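Local coordinates for protein diadenosine tetraphosphatase, putative (PDB 2QJC) that probably hydrolyses phosphate esters or anhydrides, perhaps diadenosine tetraphosphate, as a calcineurin-like metallophosphoesterase with two manganese ions bound in its active site, at residues D62-V67 with Q113-D118; G143-R148 with E155-T160; V200-D205 with G209-Y214; I219-R224 with S232-P237. All blocks are in the same frame, centred on the assembly; numbering follows the deposited sequence.

How the interactions relate
The four contacts illustrate how chemistry follows position in a two-sheet metallophosphoesterase. Interaction 1 lies at the surface among helices, its centre about 27 Å from those of interactions 2 and 3, and rests on one aromatic ring without any hydrogen bond across it. The other three are buried. Interaction 2 adds a salt bridge at its more exposed end to apolar packing, and Thr160 O reaches His204 NE2 of interaction 3 at 3.1 Å. Interaction 3 is bridged by water beside a manganese ligand. Interaction 4 adjoins it through neighbouring strands 199-202 and 218-220, Phe202 O meeting Leu221 N at 2.8 Å, and joins the two sheets through apolar side chains and a serine pair.

Interaction 1: D62-V67 with Q113-D118; sequences DSFGVV and QSIPTD
The backbones of 62-67, the N-cap and first turn of helix 63-73, and of 113-118, the link between helices 108-114 and 117-124, come nearest at Phe64 and Ile115, whose CA atoms are 7.7 Å apart. One side chain spans that gap. The Phe64 ring reaches out from its helix, CG lying anti to the carbonyl carbon (chi1 -58°), and sets its outer carbons against three successive residues. Pro116 meets the ring face-on: its CD sits over one ring face, 3.8 Å from the centroid and only 14° off the normal, a CH-pi interaction. Phe64 CZ also comes within 3.3 Å of Ser114 O, obliquely to the ring, and 3.5 Å of Ser114 OG, while CE1 lies 4.1 Å from Ile115 CG1. No hydrogen bond crosses, so shape and dispersion carry the contact. The helix start is fixed by its own cap: Gly65 N donates to Asp62 OD1 at 2.9 Å, meeting the carboxylate from above its plane, and Asp62 OD2 also pairs with Arg31. Pro116 in turn occupies the N-cap position of the next helix. Around this surface contact, Ile115 packs on Leu86 and Val90 of helix 81-91, Val67 rests on Val119, Tyr122 and Leu123 of helix 117-124, and Asp118 forms a salt bridge with Arg68 of helix 63-73.

Interaction 2: G143-R148 with E155-T160; sequences GLHPQR and EDEVTT
Between strand 137-140 and the short helix 155-160 the chain makes a loop that folds back on the helix, and Arg148 and Glu157 close it with a side-on salt bridge. Two guanidinium nitrogens each take a different carboxylate oxygen: Arg148 NE donates to Glu157 OE1 at 3.1 Å, and Arg148 NH2 to Glu157 OE2 at 3.2 Å. Both oxygens are met on their syn side, yet the pairing is not flat, for the guanidinium and carboxylate planes are turned 42° apart. Both side chains are extended, and they cross at about a right angle. Glu157 OE1 also lies at the edge of the His145 ring, 3.6 Å from His145 CD2, while Arg148 CZ stands above one face of the same ring, offset toward its rim. His145 and Arg148 are the two ends of a type I beta turn, which brings their side chains together beside Glu157. The imidazole is held by both its nitrogens: ND1 accepts from Gln147 N in the ring plane at 3.1 Å, and NE2 bonds to Leu177 O outside the turn. Toward the metal side the contact becomes apolar and closer to the backbone. Val158 CA makes a CA-H...O contact of 3.5 Å with Gly143 O, whose residue has backbone angles suited to glycine, and Val158 CG1 packs on Leu144 CD2 at 4.1 Å. The side chain of Val158 lies about 6 Å from that of His141, a manganese ligand, and Thr160 O accepts a hydrogen bond from His204 NE2, a second-shell link that orients another ligand.

Interaction 3: V200-D205 with G209-Y214; sequences VVFGHD and GLQEQY. With MN (manganese (II) ion), chain C.
Beside the dinuclear manganese site, two waters join the turn after strand 199-202 to the following loop, where Gln211 meets Asp205 and Phe202. No direct hydrogen bond crosses between the segments; the amide nitrogen works through solvent instead. Gln211 NE2 donates to one water at 2.9 Å, and that water gives its protons to Asp205 O at 2.6 Å and Gly209 O at 2.7 Å, knitting three groups together. A second water, 3.1 Å from Gln211 NE2, donates to Asp205 OD1 at 2.6 Å. With its side chain extended beyond CG, Gln211 places the same nitrogen at the edge of the Phe202 ring, 3.8 Å from Phe202 CE1, the amide plane standing 89° to the ring. Phe202 comes to that position through a chi1 of 62°, which sets CG between the backbone N and the carbonyl carbon, and Trp190 meets its ring edge-to-face. Asp205 is further held by salt bridges from Arg208 and Arg162. Just before it, His204 binds manganese through ND1 at 2.3 Å. Asp55, Asn81 and His141 complete that ion's protein ligands. A histidine on a loop at the end of a strand, sharing a metal with a bridging aspartate, is typical of the calcineurin-like metallophosphoesterase active site.

Interaction 4: I219-R224 with S232-P237; sequences IGLDSR and SAAVFP
Ser223 OG is gripped by three partners where the two segments meet: Ser232 OG donates to it at 2.6 Å, a bridging water donates at 3.1 Å, and it also hydrogen-bonds to Arg230 O, just before 232-237. The serine's chi1 of 47° places OG between its own N and carbonyl carbon, facing Ser232. The same water gives a proton to Leu221 O at 2.6 Å and accepts from Ser232 N at 2.9 Å, so a backbone carbonyl and a backbone amide that do not meet directly are satisfied together. Nearby, the chain bends at Asp222 in an inverse gamma turn and an Asx turn, with Arg224 N donating to Asp222 OD1. Away from this polar end the contact is apolar. Leu221 lays its two methyls against the backbone of strand 230-236, CD2 being 3.8 Å from Ala234 N and 4.1 Å from Ala234 CB. Farther on, Ile219 CD1 approaches Phe236 CZ at 4.2 Å from the opposite direction. Leu221 and Phe236 both pack on Val201 and Ile23, one from each sheet, which places the contact in the core of the beta sandwich. Its chemistry is therefore divided: methyl and aromatic groups join 219-221 to strand 230-236 across the sheets, while a serine pair and one water supply partners for Leu221 O, Ser232 N and the two hydroxyls where the chain leaves the strand.

Interaction 1: D62-V67 with Q113-D118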
loop_
_atom_site.group_PDB
_atom_site.type_symbol
_atom_site.label_atom_id
_atom_site.label_comp_id
_atom_site.label_asym_id
_atom_site.label_seq_id
_atom_site.Cartn_x
_atom_site.Cartn_y
_atom_site.Cartn_z
ATOM N N ASP A 62 15.696 -5.146 6.114
ATOM C CA ASP A 62 15.145 -6.477 6.325
ATOM C C ASP A 62 13.806 -6.780 5.648
ATOM O O ASP A 62 12.756 -6.793 6.297
ATOM C CB ASP A 62 15.044 -6.740 7.831
ATOM C CG ASP A 62 14.628 -8.160 8.149
ATOM O OD1 ASP A 62 14.864 -9.053 7.303
ATOM O OD2 ASP A 62 14.083 -8.381 9.255
ATOM N N SER A 63 13.854 -7.053 4.344
ATOM C CA SER A 63 12.647 -7.370 3.589
ATOM C C SER A 63 11.971 -8.637 4.106
ATOM O O SER A 63 10.755 -8.669 4.290
ATOM C CB SER A 63 12.971 -7.558 2.104
ATOM O OG SER A 63 13.459 -6.364 1.523
ATOM N N PHE A 64 12.769 -9.673 4.343
ATOM C CA PHE A 64 12.255 -10.953 4.814
ATOM C C PHE A 64 11.578 -10.909 6.185
ATOM O O PHE A 64 10.549 -11.556 6.394
ATOM C CB PHE A 64 13.385 -11.992 4.823
ATOM C CG PHE A 64 14.037 -12.194 3.475
ATOM C CD1 PHE A 64 13.320 -11.979 2.298
ATOM C CD2 PHE A 64 15.358 -12.628 3.383
ATOM C CE1 PHE A 64 13.905 -12.192 1.050
ATOM C CE2 PHE A 64 15.956 -12.845 2.140
ATOM C CZ PHE A 64 15.227 -12.627 0.970
ATOM N N GLY A 65 12.152 -10.148 7.110
ATOM C CA GLY A 65 11.573 -10.042 8.437
ATOM C C GLY A 65 10.236 -9.328 8.416
ATOM O O GLY A 65 9.324 -9.668 9.171
ATOM N N VAL A 66 10.125 -8.331 7.543
ATOM C CA VAL A 66 8.898 -7.560 7.396
ATOM C C VAL A 66 7.739 -8.459 6.999
ATOM O O VAL A 66 6.658 -8.394 7.589
ATOM C CB VAL A 66 9.051 -6.468 6.307
ATOM C CG1 VAL A 66 7.676 -6.056 5.774
ATOM C CG2 VAL A 66 9.774 -5.268 6.881
ATOM N N VAL A 67 7.976 -9.298 5.998
ATOM C CA VAL A 67 6.953 -10.190 5.486
ATOM C C VAL A 67 6.574 -11.291 6.460
ATOM O O VAL A 67 5.404 -11.675 6.543
ATOM C CB VAL A 67 7.402 -10.788 4.132
ATOM C CG1 VAL A 67 6.434 -11.859 3.667
ATOM C CG2 VAL A 67 7.491 -9.668 3.090
ATOM N N GLN A 113 17.333 -13.888 -5.830
ATOM C CA GLN A 113 18.142 -15.090 -5.647
ATOM C C GLN A 113 18.079 -15.628 -4.215
ATOM O O GLN A 113 18.260 -16.828 -3.987
ATOM C CB GLN A 113 19.601 -14.800 -6.022
ATOM C CG GLN A 113 19.766 -14.117 -7.369
ATOM C CD GLN A 113 21.212 -13.811 -7.705
ATOM O OE1 GLN A 113 21.869 -14.568 -8.418
ATOM N NE2 GLN A 113 21.718 -12.700 -7.184
ATOM N N SER A 114 17.799 -14.745 -3.260
ATOM C CA SER A 114 17.751 -15.137 -1.853
ATOM C C SER A 114 16.370 -15.287 -1.209
ATOM O O SER A 114 16.284 -15.607 -0.022
ATOM C CB SER A 114 18.578 -14.148 -1.017
ATOM O OG SER A 114 18.038 -12.832 -1.079
ATOM N N ILE A 115 15.296 -15.080 -1.967
ATOM C CA ILE A 115 13.961 -15.178 -1.379
ATOM C C ILE A 115 13.513 -16.596 -1.014
ATOM O O ILE A 115 13.459 -17.488 -1.863
ATOM C CB ILE A 115 12.878 -14.513 -2.284
ATOM C CG1 ILE A 115 11.569 -14.390 -1.503
ATOM C CG2 ILE A 115 12.663 -15.322 -3.561
ATOM C CD1 ILE A 115 10.431 -13.747 -2.288
ATOM N N PRO A 116 13.198 -16.818 0.273
ATOM C CA PRO A 116 12.749 -18.122 0.773
ATOM C C PRO A 116 11.299 -18.428 0.404
ATOM O O PRO A 116 10.503 -17.518 0.151
ATOM C CB PRO A 116 12.971 -18.008 2.281
ATOM C CG PRO A 116 12.739 -16.558 2.545
ATOM C CD PRO A 116 13.441 -15.881 1.387
ATOM N N THR A 117 10.973 -19.717 0.378
ATOM C CA THR A 117 9.643 -20.199 0.019
ATOM C C THR A 117 8.478 -19.523 0.739
ATOM O O THR A 117 7.549 -19.032 0.093
ATOM C CB THR A 117 9.539 -21.729 0.245
ATOM O OG1 THR A 117 10.463 -22.401 -0.623
ATOM C CG2 THR A 117 8.121 -22.229 -0.052
ATOM N N ASP A 118 8.516 -19.504 2.070
ATOM C CA ASP A 118 7.437 -18.896 2.834
ATOM C C ASP A 118 7.189 -17.448 2.406
ATOM O O ASP A 118 6.060 -17.083 2.071
ATOM C CB ASP A 118 7.726 -18.987 4.338
ATOM C CG ASP A 118 8.976 -18.239 4.748
ATOM O OD1 ASP A 118 10.023 -18.405 4.093
ATOM O OD2 ASP A 118 8.910 -17.489 5.741
#

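Interaction 2: G143-R148 with E155-T160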
loop_
_atom_site.group_PDB
_atom_site.type_symbol
_atom_site.label_atom_id
_atom_site.label_comp_id
_atom_site.label_asym_id
_atom_site.label_seq_id
_atom_site.Cartn_x
_atom_site.Cartn_y
_atom_site.Cartn_z
ATOM N N GLY A 143 -3.343 3.669 -6.540
ATOM C CA GLY A 143 -4.596 4.390 -6.700
ATOM C C GLY A 143 -5.635 3.601 -7.464
ATOM O O GLY A 143 -5.464 2.404 -7.699
ATOM N N LEU A 144 -6.724 4.268 -7.836
ATOM C CA LEU A 144 -7.797 3.639 -8.604
ATOM C C LEU A 144 -8.189 4.575 -9.744
ATOM O O LEU A 144 -8.176 5.795 -9.583
ATOM C CB LEU A 144 -9.020 3.388 -7.719
ATOM C CG LEU A 144 -8.897 2.365 -6.581
ATOM C CD1 LEU A 144 -10.162 2.395 -5.740
ATOM C CD2 LEU A 144 -8.679 0.968 -7.154
ATOM N N HIS A 145 -8.518 4.017 -10.901
ATOM C CA HIS A 145 -8.931 4.862 -12.018
ATOM C C HIS A 145 -10.363 5.298 -11.700
ATOM O O HIS A 145 -11.266 4.468 -11.585
ATOM C CB HIS A 145 -8.875 4.090 -13.336
ATOM C CG HIS A 145 -8.965 4.968 -14.545
ATOM N ND1 HIS A 145 -10.053 5.778 -14.797
ATOM C CD2 HIS A 145 -8.083 5.202 -15.546
ATOM C CE1 HIS A 145 -9.836 6.473 -15.899
ATOM N NE2 HIS A 145 -8.648 6.143 -16.371
ATOM N N PRO A 146 -10.585 6.613 -11.544
ATOM C CA PRO A 146 -11.909 7.160 -11.227
ATOM C C PRO A 146 -13.009 6.977 -12.265
ATOM O O PRO A 146 -14.142 7.405 -12.038
ATOM C CB PRO A 146 -11.614 8.631 -10.958
ATOM C CG PRO A 146 -10.472 8.904 -11.903
ATOM C CD PRO A 146 -9.597 7.694 -11.706
ATOM N N GLN A 147 -12.702 6.344 -13.393
ATOM C CA GLN A 147 -13.724 6.149 -14.420
ATOM C C GLN A 147 -13.979 4.680 -14.730
ATOM O O GLN A 147 -14.728 4.354 -15.654
ATOM C CB GLN A 147 -13.345 6.900 -15.709
ATOM C CG GLN A 147 -13.097 8.387 -15.495
ATOM C CD GLN A 147 -12.843 9.146 -16.791
ATOM O OE1 GLN A 147 -12.087 8.696 -17.656
ATOM N NE2 GLN A 147 -13.457 10.319 -16.918
ATOM N N ARG A 148 -13.358 3.794 -13.959
ATOM C CA ARG A 148 -13.544 2.358 -14.151
ATOM C C ARG A 148 -14.132 1.736 -12.888
ATOM O O ARG A 148 -13.845 2.184 -11.774
ATOM C CB ARG A 148 -12.215 1.656 -14.449
ATOM C CG ARG A 148 -11.372 2.260 -15.564
ATOM C CD ARG A 148 -10.117 1.416 -15.751
ATOM N NE ARG A 148 -9.105 2.068 -16.579
ATOM C CZ ARG A 148 -9.192 2.222 -17.897
ATOM N NH1 ARG A 148 -10.250 1.774 -18.557
ATOM N NH2 ARG A 148 -8.213 2.825 -18.556
ATOM N N GLU A 155 -4.168 -3.873 -13.312
ATOM C CA GLU A 155 -2.994 -4.049 -12.468
ATOM C C GLU A 155 -1.883 -3.011 -12.614
ATOM O O GLU A 155 -1.379 -2.489 -11.612
ATOM C CB GLU A 155 -2.424 -5.454 -12.687
ATOM C CG GLU A 155 -1.027 -5.662 -12.130
ATOM C CD GLU A 155 -0.643 -7.124 -12.078
ATOM O OE1 GLU A 155 -1.115 -7.891 -12.950
ATOM O OE2 GLU A 155 0.136 -7.504 -11.172
ATOM N N ASP A 156 -1.491 -2.716 -13.850
ATOM C CA ASP A 156 -0.438 -1.738 -14.085
ATOM C C ASP A 156 -0.819 -0.370 -13.508
ATOM O O ASP A 156 0.006 0.302 -12.886
ATOM C CB ASP A 156 -0.138 -1.635 -15.588
ATOM C CG ASP A 156 -1.341 -1.179 -16.410
ATOM O OD1 ASP A 156 -2.440 -1.742 -16.244
ATOM O OD2 ASP A 156 -1.180 -0.258 -17.238
ATOM N N GLU A 157 -2.073 0.027 -13.695
ATOM C CA GLU A 157 -2.552 1.309 -13.191
ATOM C C GLU A 157 -2.660 1.338 -11.665
ATOM O O GLU A 157 -2.143 2.251 -11.025
ATOM C CB GLU A 157 -3.922 1.652 -13.798
ATOM C CG GLU A 157 -4.005 1.487 -15.320
ATOM C CD GLU A 157 -5.330 1.972 -15.899
ATOM O OE1 GLU A 157 -6.321 2.058 -15.143
ATOM O OE2 GLU A 157 -5.383 2.260 -17.116
ATOM N N VAL A 158 -3.312 0.337 -11.076
ATOM C CA VAL A 158 -3.478 0.308 -9.626
ATOM C C VAL A 158 -2.185 0.160 -8.824
ATOM O O VAL A 158 -2.164 0.428 -7.622
ATOM C CB VAL A 158 -4.472 -0.807 -9.189
ATOM C CG1 VAL A 158 -5.856 -0.536 -9.784
ATOM C CG2 VAL A 158 -3.954 -2.167 -9.626
ATOM N N THR A 159 -1.101 -0.244 -9.474
ATOM C CA THR A 159 0.161 -0.399 -8.751
ATOM C C THR A 159 1.232 0.633 -9.093
ATOM O O THR A 159 2.277 0.674 -8.431
ATOM C CB THR A 159 0.781 -1.805 -8.960
ATOM O OG1 THR A 159 0.976 -2.050 -10.358
ATOM C CG2 THR A 159 -0.117 -2.878 -8.372
ATOM N N THR A 160 0.984 1.469 -10.103
ATOM C CA THR A 160 1.989 2.465 -10.502
ATOM C C THR A 160 1.534 3.901 -10.782
ATOM O O THR A 160 2.377 4.785 -10.952
ATOM C CB THR A 160 2.747 2.022 -11.790
ATOM O OG1 THR A 160 1.874 2.147 -12.920
ATOM C CG2 THR A 160 3.214 0.578 -11.687
#

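Interaction 3: V200-D205 with G209-Y214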
loop_
_atom_site.group_PDB
_atom_site.type_symbol
_atom_site.label_atom_id
_atom_site.label_comp_id
_atom_site.label_asym_id
_atom_site.label_seq_id
_atom_site.Cartn_x
_atom_site.Cartn_y
_atom_site.Cartn_z
ATOM N N VAL A 200 -10.302 6.146 -0.435
ATOM C CA VAL A 200 -9.246 5.271 -0.924
ATOM C C VAL A 200 -7.952 5.573 -0.178
ATOM O O VAL A 200 -7.495 6.718 -0.141
ATOM C CB VAL A 200 -9.010 5.464 -2.438
ATOM C CG1 VAL A 200 -7.745 4.714 -2.885
ATOM C CG2 VAL A 200 -10.224 4.959 -3.207
ATOM N N VAL A 201 -7.374 4.546 0.432
ATOM C CA VAL A 201 -6.127 4.701 1.163
ATOM C C VAL A 201 -5.019 4.041 0.339
ATOM O O VAL A 201 -5.131 2.879 -0.063
ATOM C CB VAL A 201 -6.230 4.054 2.564
ATOM C CG1 VAL A 201 -4.944 4.296 3.339
ATOM C CG2 VAL A 201 -7.457 4.629 3.325
ATOM N N PHE A 202 -3.942 4.778 0.104
ATOM C CA PHE A 202 -2.852 4.268 -0.722
ATOM C C PHE A 202 -1.461 4.703 -0.257
ATOM O O PHE A 202 -1.321 5.384 0.750
ATOM C CB PHE A 202 -3.086 4.738 -2.163
ATOM C CG PHE A 202 -3.064 6.248 -2.323
ATOM C CD1 PHE A 202 -1.965 6.884 -2.896
ATOM C CD2 PHE A 202 -4.139 7.029 -1.884
ATOM C CE1 PHE A 202 -1.934 8.279 -3.032
ATOM C CE2 PHE A 202 -4.121 8.422 -2.013
ATOM C CZ PHE A 202 -3.016 9.051 -2.589
ATOM N N GLY A 203 -0.444 4.302 -1.015
ATOM C CA GLY A 203 0.941 4.665 -0.733
ATOM C C GLY A 203 1.645 4.937 -2.063
ATOM O O GLY A 203 1.230 5.822 -2.808
ATOM N N HIS A 204 2.713 4.192 -2.352
ATOM C CA HIS A 204 3.462 4.296 -3.614
ATOM C C HIS A 204 4.220 5.580 -3.994
ATOM O O HIS A 204 5.425 5.528 -4.262
ATOM C CB HIS A 204 2.530 3.927 -4.781
ATOM C CG HIS A 204 3.161 4.052 -6.138
ATOM N ND1 HIS A 204 4.270 3.326 -6.516
ATOM C CD2 HIS A 204 2.818 4.797 -7.217
ATOM C CE1 HIS A 204 4.584 3.615 -7.767
ATOM N NE2 HIS A 204 3.717 4.506 -8.216
ATOM N N ASP A 205 3.512 6.710 -4.029
ATOM C CA ASP A 205 4.063 8.003 -4.453
ATOM C C ASP A 205 4.926 8.746 -3.424
ATOM O O ASP A 205 4.550 9.822 -2.950
ATOM C CB ASP A 205 2.901 8.906 -4.908
ATOM C CG ASP A 205 3.352 10.071 -5.807
ATOM O OD1 ASP A 205 2.476 10.837 -6.266
ATOM O OD2 ASP A 205 4.565 10.227 -6.060
ATOM N N GLY A 209 5.125 12.495 -0.753
ATOM C CA GLY A 209 5.005 12.358 0.684
ATOM C C GLY A 209 3.570 12.152 1.124
ATOM O O GLY A 209 2.713 11.759 0.330
ATOM N N LEU A 210 3.310 12.419 2.400
ATOM C CA LEU A 210 1.977 12.264 2.968
ATOM C C LEU A 210 0.996 13.211 2.276
ATOM O O LEU A 210 1.231 14.417 2.220
ATOM C CB LEU A 210 2.024 12.575 4.465
ATOM C CG LEU A 210 0.806 12.218 5.321
ATOM C CD1 LEU A 210 0.697 10.700 5.431
ATOM C CD2 LEU A 210 0.964 12.831 6.705
ATOM N N GLN A 211 -0.098 12.663 1.743
ATOM C CA GLN A 211 -1.113 13.470 1.067
ATOM C C GLN A 211 -2.399 13.456 1.888
ATOM O O GLN A 211 -3.061 12.421 1.989
ATOM C CB GLN A 211 -1.395 12.922 -0.340
ATOM C CG GLN A 211 -0.201 12.991 -1.300
ATOM C CD GLN A 211 -0.527 12.503 -2.708
ATOM O OE1 GLN A 211 -1.382 13.065 -3.392
ATOM N NE2 GLN A 211 0.161 11.454 -3.146
ATOM N N GLU A 212 -2.750 14.603 2.466
ATOM C CA GLU A 212 -3.956 14.715 3.288
ATOM C C GLU A 212 -4.956 15.762 2.810
ATOM O O GLU A 212 -6.002 15.936 3.431
ATOM C CB GLU A 212 -3.595 15.065 4.732
ATOM C CG GLU A 212 -2.554 14.186 5.383
ATOM C CD GLU A 212 -2.167 14.702 6.761
ATOM O OE1 GLU A 212 -3.047 14.768 7.648
ATOM O OE2 GLU A 212 -0.982 15.052 6.951
ATOM N N GLN A 213 -4.654 16.453 1.716
ATOM C CA GLN A 213 -5.552 17.505 1.234
ATOM C C GLN A 213 -6.810 17.003 0.532
ATOM O O GLN A 213 -7.643 17.799 0.098
ATOM C CB GLN A 213 -4.809 18.455 0.294
ATOM C CG GLN A 213 -3.307 18.374 0.402
ATOM C CD GLN A 213 -2.724 17.297 -0.490
ATOM O OE1 GLN A 213 -2.599 17.484 -1.701
ATOM N NE2 GLN A 213 -2.375 16.160 0.100
ATOM N N TYR A 214 -6.962 15.693 0.421
ATOM C CA TYR A 214 -8.135 15.159 -0.250
ATOM C C TYR A 214 -9.036 14.431 0.727
ATOM O O TYR A 214 -9.995 13.771 0.331
ATOM C CB TYR A 214 -7.705 14.235 -1.384
ATOM C CG TYR A 214 -6.705 14.876 -2.320
ATOM C CD1 TYR A 214 -7.058 15.971 -3.110
ATOM C CD2 TYR A 214 -5.402 14.393 -2.410
ATOM C CE1 TYR A 214 -6.132 16.569 -3.973
ATOM C CE2 TYR A 214 -4.470 14.976 -3.265
ATOM C CZ TYR A 214 -4.840 16.060 -4.042
ATOM O OH TYR A 214 -3.921 16.620 -4.888
HETATM MN MN MN C . 5.362 1.620 -5.448
HETATM O O HOH W 1 2.251 10.124 -1.704
HETATM O O HOH W 2 -0.086 10.233 -5.977
#

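Interaction 4: I219-R224 with S232-P237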
loop_
_atom_site.group_PDB
_atom_site.type_symbol
_atom_site.label_atom_id
_atom_site.label_comp_id
_atom_site.label_asym_id
_atom_site.label_seq_id
_atom_site.Cartn_x
_atom_site.Cartn_y
_atom_site.Cartn_z
ATOM N N ILE A 219 -6.487 9.254 1.069
ATOM C CA ILE A 219 -5.359 9.411 1.986
ATOM C C ILE A 219 -4.089 8.736 1.456
ATOM O O ILE A 219 -4.030 7.501 1.348
ATOM C CB ILE A 219 -5.669 8.800 3.372
ATOM C CG1 ILE A 219 -6.897 9.486 3.984
ATOM C CG2 ILE A 219 -4.450 8.929 4.282
ATOM C CD1 ILE A 219 -7.339 8.918 5.317
ATOM N N GLY A 220 -3.082 9.548 1.121
ATOM C CA GLY A 220 -1.821 9.015 0.629
ATOM C C GLY A 220 -0.865 8.865 1.805
ATOM O O GLY A 220 -0.407 9.863 2.366
ATOM N N LEU A 221 -0.548 7.626 2.171
ATOM C CA LEU A 221 0.321 7.364 3.320
ATOM C C LEU A 221 1.815 7.206 3.073
ATOM O O LEU A 221 2.557 6.957 4.026
ATOM C CB LEU A 221 -0.151 6.110 4.059
ATOM C CG LEU A 221 -1.530 6.068 4.725
ATOM C CD1 LEU A 221 -1.854 4.626 5.151
ATOM C CD2 LEU A 221 -1.540 6.987 5.927
ATOM N N ASP A 222 2.286 7.346 1.839
ATOM C CA ASP A 222 3.717 7.152 1.637
ATOM C C ASP A 222 4.577 8.341 2.061
ATOM O O ASP A 222 4.965 9.175 1.233
ATOM C CB ASP A 222 4.036 6.777 0.188
ATOM C CG ASP A 222 5.449 6.220 0.041
ATOM O OD1 ASP A 222 6.207 6.264 1.046
ATOM O OD2 ASP A 222 5.801 5.746 -1.062
ATOM N N SER A 223 4.877 8.389 3.359
ATOM C CA SER A 223 5.686 9.446 3.958
ATOM C C SER A 223 7.205 9.211 3.872
ATOM O O SER A 223 7.974 9.819 4.621
ATOM C CB SER A 223 5.267 9.664 5.424
ATOM O OG SER A 223 5.155 8.439 6.133
ATOM N N ARG A 224 7.617 8.317 2.972
ATOM C CA ARG A 224 9.033 8.023 2.716
ATOM C C ARG A 224 9.839 7.362 3.829
ATOM O O ARG A 224 11.009 7.695 4.016
ATOM C CB ARG A 224 9.767 9.308 2.337
ATOM C CG ARG A 224 8.970 10.281 1.519
ATOM C CD ARG A 224 9.512 11.688 1.712
ATOM N NE ARG A 224 9.359 12.428 0.476
ATOM C CZ ARG A 224 10.363 12.863 -0.270
ATOM N NH1 ARG A 224 11.618 12.654 0.099
ATOM N NH2 ARG A 224 10.096 13.460 -1.419
ATOM N N SER A 232 3.873 6.113 8.222
ATOM C CA SER A 232 2.553 6.551 8.650
ATOM C C SER A 232 1.447 5.518 8.497
ATOM O O SER A 232 1.511 4.631 7.645
ATOM C CB SER A 232 2.159 7.803 7.870
ATOM O OG SER A 232 3.205 8.752 7.879
ATOM N N ALA A 233 0.422 5.653 9.332
ATOM C CA ALA A 233 -0.717 4.755 9.280
ATOM C C ALA A 233 -2.009 5.534 9.470
ATOM O O ALA A 233 -2.030 6.558 10.167
ATOM C CB ALA A 233 -0.599 3.679 10.361
ATOM N N ALA A 234 -3.072 5.047 8.836
ATOM C CA ALA A 234 -4.399 5.639 8.964
ATOM C C ALA A 234 -5.196 4.699 9.867
ATOM O O ALA A 234 -5.208 3.484 9.660
ATOM C CB ALA A 234 -5.074 5.760 7.603
ATOM N N VAL A 235 -5.851 5.268 10.875
ATOM C CA VAL A 235 -6.626 4.480 11.821
ATOM C C VAL A 235 -8.126 4.660 11.623
ATOM O O VAL A 235 -8.621 5.778 11.539
ATOM C CB VAL A 235 -6.274 4.862 13.275
ATOM C CG1 VAL A 235 -6.977 3.914 14.256
ATOM C CG2 VAL A 235 -4.769 4.814 13.470
ATOM N N PHE A 236 -8.841 3.543 11.537
ATOM C CA PHE A 236 -10.288 3.564 11.365
ATOM C C PHE A 236 -10.937 2.775 12.500
ATOM O O PHE A 236 -10.442 1.718 12.894
ATOM C CB PHE A 236 -10.659 2.973 10.001
ATOM C CG PHE A 236 -10.241 3.838 8.840
ATOM C CD1 PHE A 236 -11.046 4.897 8.417
ATOM C CD2 PHE A 236 -9.002 3.651 8.229
ATOM C CE1 PHE A 236 -10.616 5.767 7.399
ATOM C CE2 PHE A 236 -8.557 4.517 7.207
ATOM C CZ PHE A 236 -9.365 5.574 6.795
ATOM N N PRO A 237 -12.074 3.263 13.020
ATOM C CA PRO A 237 -12.782 4.481 12.613
ATOM C C PRO A 237 -12.091 5.813 12.916
ATOM O O PRO A 237 -11.264 5.916 13.825
ATOM C CB PRO A 237 -14.125 4.350 13.332
ATOM C CG PRO A 237 -13.756 3.635 14.589
ATOM C CD PRO A 237 -12.789 2.576 14.113
HETATM O O HOH W 3 4.164 5.540 5.433
#